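Local coordinates for class II aldolase/adducin N-terminal domain-containing protein (Thermoplasma acidophilum, PDB 3M4R), which is of uncharacterised function but binds zinc through its N-terminal class II aldolase/adducin domain and probably acts as an oxidoreductase, at residues S131-I136 / N206-A211. Numbering follows the deposited sequence.
With ZN (zinc ion), chain B.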
ATOM      1  N   SER A 131       0.738  -5.566   1.605  1.00 24.80           N
ATOM      2  CA  SER A 131       0.228  -6.912   1.827  1.00 25.56           C
ATOM      3  C   SER A 131       0.362  -7.352   3.292  1.00 25.40           C
ATOM      4  O   SER A 131       1.090  -6.770   4.079  1.00 25.47           O
ATOM      5  CB  SER A 131       0.973  -7.910   0.942  1.00 25.46           C
ATOM      6  OG  SER A 131       2.239  -8.234   1.503  1.00 27.56           O
ATOM      7  N   HIS A 132      -0.329  -8.424   3.623  1.00 25.76           N
ATOM      8  CA  HIS A 132      -0.185  -9.067   4.905  1.00 26.00           C
ATOM      9  C   HIS A 132       0.526 -10.411   4.656  1.00 25.66           C
ATOM     10  O   HIS A 132       0.086 -11.455   5.113  1.00 26.54           O
ATOM     11  CB  HIS A 132      -1.549  -9.247   5.574  1.00 25.64           C
ATOM     12  CG  HIS A 132      -2.267  -7.955   5.840  1.00 27.87           C
ATOM     13  ND1 HIS A 132      -3.610  -7.916   6.140  1.00 28.78           N
ATOM     14  CD2 HIS A 132      -1.842  -6.661   5.835  1.00 25.59           C
ATOM     15  CE1 HIS A 132      -3.986  -6.656   6.309  1.00 31.10           C
ATOM     16  NE2 HIS A 132      -2.931  -5.877   6.142  1.00 27.18           N
ATOM     17  N   ALA A 133       1.632 -10.357   3.916  1.00 25.38           N
ATOM     18  CA  ALA A 133       2.334 -11.560   3.442  1.00 25.14           C
ATOM     19  C   ALA A 133       2.629 -12.498   4.602  1.00 25.78           C
ATOM     20  O   ALA A 133       3.213 -12.076   5.598  1.00 25.13           O
ATOM     21  CB  ALA A 133       3.618 -11.166   2.757  1.00 24.38           C
ATOM     22  N   ASP A 134       2.198 -13.751   4.471  1.00 25.98           N
ATOM     23  CA  ASP A 134       2.428 -14.769   5.498  1.00 26.79           C
ATOM     24  C   ASP A 134       3.893 -14.882   6.009  1.00 25.34           C
ATOM     25  O   ASP A 134       4.121 -14.892   7.207  1.00 25.15           O
ATOM     26  CB  ASP A 134       1.947 -16.138   5.008  1.00 27.31           C
ATOM     27  CG  ASP A 134       1.991 -17.177   6.103  1.00 30.77           C
ATOM     28  OD1 ASP A 134       1.221 -16.988   7.079  1.00 34.72           O
ATOM     29  OD2 ASP A 134       2.805 -18.149   6.006  1.00 34.76           O
ATOM     30  N   ALA A 135       4.861 -14.970   5.108  1.00 24.60           N
ATOM     31  CA  ALA A 135       6.265 -15.048   5.498  1.00 24.67           C
ATOM     32  C   ALA A 135       6.748 -13.787   6.245  1.00 24.44           C
ATOM     33  O   ALA A 135       7.671 -13.852   7.055  1.00 24.38           O
ATOM     34  CB  ALA A 135       7.153 -15.310   4.273  1.00 24.37           C
ATOM     35  N   ILE A 136       6.132 -12.645   5.985  1.00 23.90           N
ATOM     36  CA  ILE A 136       6.485 -11.427   6.729  1.00 23.96           C
ATOM     37  C   ILE A 136       5.925 -11.496   8.150  1.00 24.03           C
ATOM     38  O   ILE A 136       6.586 -11.071   9.112  1.00 25.12           O
ATOM     39  CB  ILE A 136       6.013 -10.171   6.012  1.00 23.24           C
ATOM     40  CG1 ILE A 136       6.881  -9.918   4.764  1.00 23.47           C
ATOM     41  CG2 ILE A 136       6.033  -8.968   6.953  1.00 23.84           C
ATOM     42  CD1 ILE A 136       8.371  -9.544   5.018  1.00 24.04           C
ATOM     43  N   ASN A 206      10.995  -9.331  -3.865  1.00 28.48           N
ATOM     44  CA  ASN A 206      12.371  -9.480  -3.361  1.00 28.17           C
ATOM     45  C   ASN A 206      12.381  -9.580  -1.845  1.00 27.07           C
ATOM     46  O   ASN A 206      12.967 -10.505  -1.298  1.00 26.76           O
ATOM     47  CB  ASN A 206      13.257  -8.330  -3.875  1.00 28.92           C
ATOM     48  CG  ASN A 206      13.766  -8.590  -5.289  1.00 32.28           C
ATOM     49  OD1 ASN A 206      14.079  -9.744  -5.624  1.00 37.69           O
ATOM     50  ND2 ASN A 206      13.880  -7.549  -6.112  1.00 32.21           N
ATOM     51  N   ILE A 207      11.632  -8.711  -1.170  1.00 25.94           N
ATOM     52  CA  ILE A 207      11.597  -8.719   0.295  1.00 24.88           C
ATOM     53  C   ILE A 207      10.880  -9.924   0.875  1.00 25.01           C
ATOM     54  O   ILE A 207      11.394 -10.581   1.803  1.00 26.27           O
ATOM     55  CB  ILE A 207      10.980  -7.445   0.858  1.00 24.98           C
ATOM     56  CG1 ILE A 207      11.955  -6.268   0.654  1.00 24.67           C
ATOM     57  CG2 ILE A 207      10.613  -7.617   2.336  1.00 23.98           C
ATOM     58  CD1 ILE A 207      11.238  -4.919   0.634  1.00 21.55           C
ATOM     59  N   VAL A 208       9.729 -10.273   0.329  1.00 24.38           N
ATOM     60  CA  VAL A 208       8.978 -11.378   0.900  1.00 24.36           C
ATOM     61  C   VAL A 208       9.743 -12.682   0.660  1.00 24.88           C
ATOM     62  O   VAL A 208       9.818 -13.521   1.541  1.00 23.44           O
ATOM     63  CB  VAL A 208       7.560 -11.479   0.318  1.00 24.38           C
ATOM     64  CG1 VAL A 208       6.890 -12.750   0.753  1.00 24.04           C
ATOM     65  CG2 VAL A 208       6.714 -10.228   0.747  1.00 24.61           C
ATOM     66  N   SER A 209      10.322 -12.823  -0.531  1.00 26.03           N
ATOM     67  CA  SER A 209      10.993 -14.056  -0.914  1.00 27.48           C
ATOM     68  C   SER A 209      12.238 -14.251  -0.054  1.00 27.18           C
ATOM     69  O   SER A 209      12.563 -15.375   0.294  1.00 28.22           O
ATOM     70  CB  SER A 209      11.273 -14.119  -2.429  1.00 27.79           C
ATOM     71  OG  SER A 209      12.382 -13.328  -2.825  1.00 31.25           O
ATOM     72  N   ARG A 210      12.882 -13.153   0.337  1.00 27.22           N
ATOM     73  CA  ARG A 210      13.960 -13.187   1.321  1.00 27.72           C
ATOM     74  C   ARG A 210      13.487 -13.630   2.709  1.00 27.83           C
ATOM     75  O   ARG A 210      14.178 -14.414   3.390  1.00 27.56           O
ATOM     76  CB  ARG A 210      14.722 -11.858   1.387  1.00 27.41           C
ATOM     77  CG  ARG A 210      15.461 -11.548   0.089  1.00 29.79           C
ATOM     78  CD  ARG A 210      16.024 -10.130   0.018  1.00 32.49           C
ATOM     79  NE  ARG A 210      17.304 -10.048   0.715  1.00 35.17           N
ATOM     80  CZ  ARG A 210      18.183  -9.054   0.586  1.00 37.32           C
ATOM     81  NH1 ARG A 210      19.311  -9.076   1.279  1.00 35.28           N
ATOM     82  NH2 ARG A 210      17.932  -8.022  -0.219  1.00 40.36           N
ATOM     83  N   ALA A 211      12.319 -13.167   3.111  1.00 27.85           N
ATOM     84  CA  ALA A 211      11.688 -13.619   4.344  1.00 28.72           C
ATOM     85  C   ALA A 211      11.412 -15.116   4.274  1.00 29.52           C
ATOM     86  O   ALA A 211      11.711 -15.849   5.211  1.00 28.81           O
ATOM     87  CB  ALA A 211      10.361 -12.866   4.585  1.00 28.10           C
TER
HETATM   88 ZN    ZN B 220      -2.817  -3.792   6.613  1.00 37.37          ZN
HETATM   89  O   HOH W   1      -4.260  -4.209   7.967  1.00 21.59           O
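No flat side chain enters the seam where A133, A135 and I136 meet I207, V208 and A211; the one ring in 131-136, the imidazole of H132, serves the zinc ion instead. The metal sits symmetrically off its NE2 corner, 2.1 Å from NE2 and 3.1 Å from both CD2 and CE1. The rings of H188 and H130 meet H132 with their planes turned by about 55° and 75°, and water 1 is a further zinc ligand.

The seam itself exemplifies helix packing through small residues. A135 and A211, the pair with the closest CA atoms, bring their methyls together, CB to CB at 4.0 Å, and the carbonyl O of A135 lies 3.8 Å from A211 CB. Beside them V208 turns CG2 to both A133 CB, at 3.8 Å, and I136 CG1, at 4.0 Å, the side chains of I136 and V208 crossing at about a right angle. The CB of I136 points neither at nor away from helix 197-215, but CD1 is folded off the extended path (chi2 -67°) and comes nearer, 3.9 Å from A211 CB and 4.0 Å from I207 CG2. All six touching residues are buried and no hydrogen bond joins the segments here, so the grip is apolar. L153 of helix 146-153 covers I136 and A211, while L33 packs on A133 and V208.

A polar link runs alongside: S131 OG hydrogen-bonds H204 of helix 197-215 and weakly accepts the N-H of A133, the N-cap residue of helix 134-140. H130 lies in strand 127-131 and H132 just past its end, before the chain turns into that helix, packed on the domain's last. The His-X-His element joins E116 and H188 in the zinc site of the AraD-like class II aldolase fold.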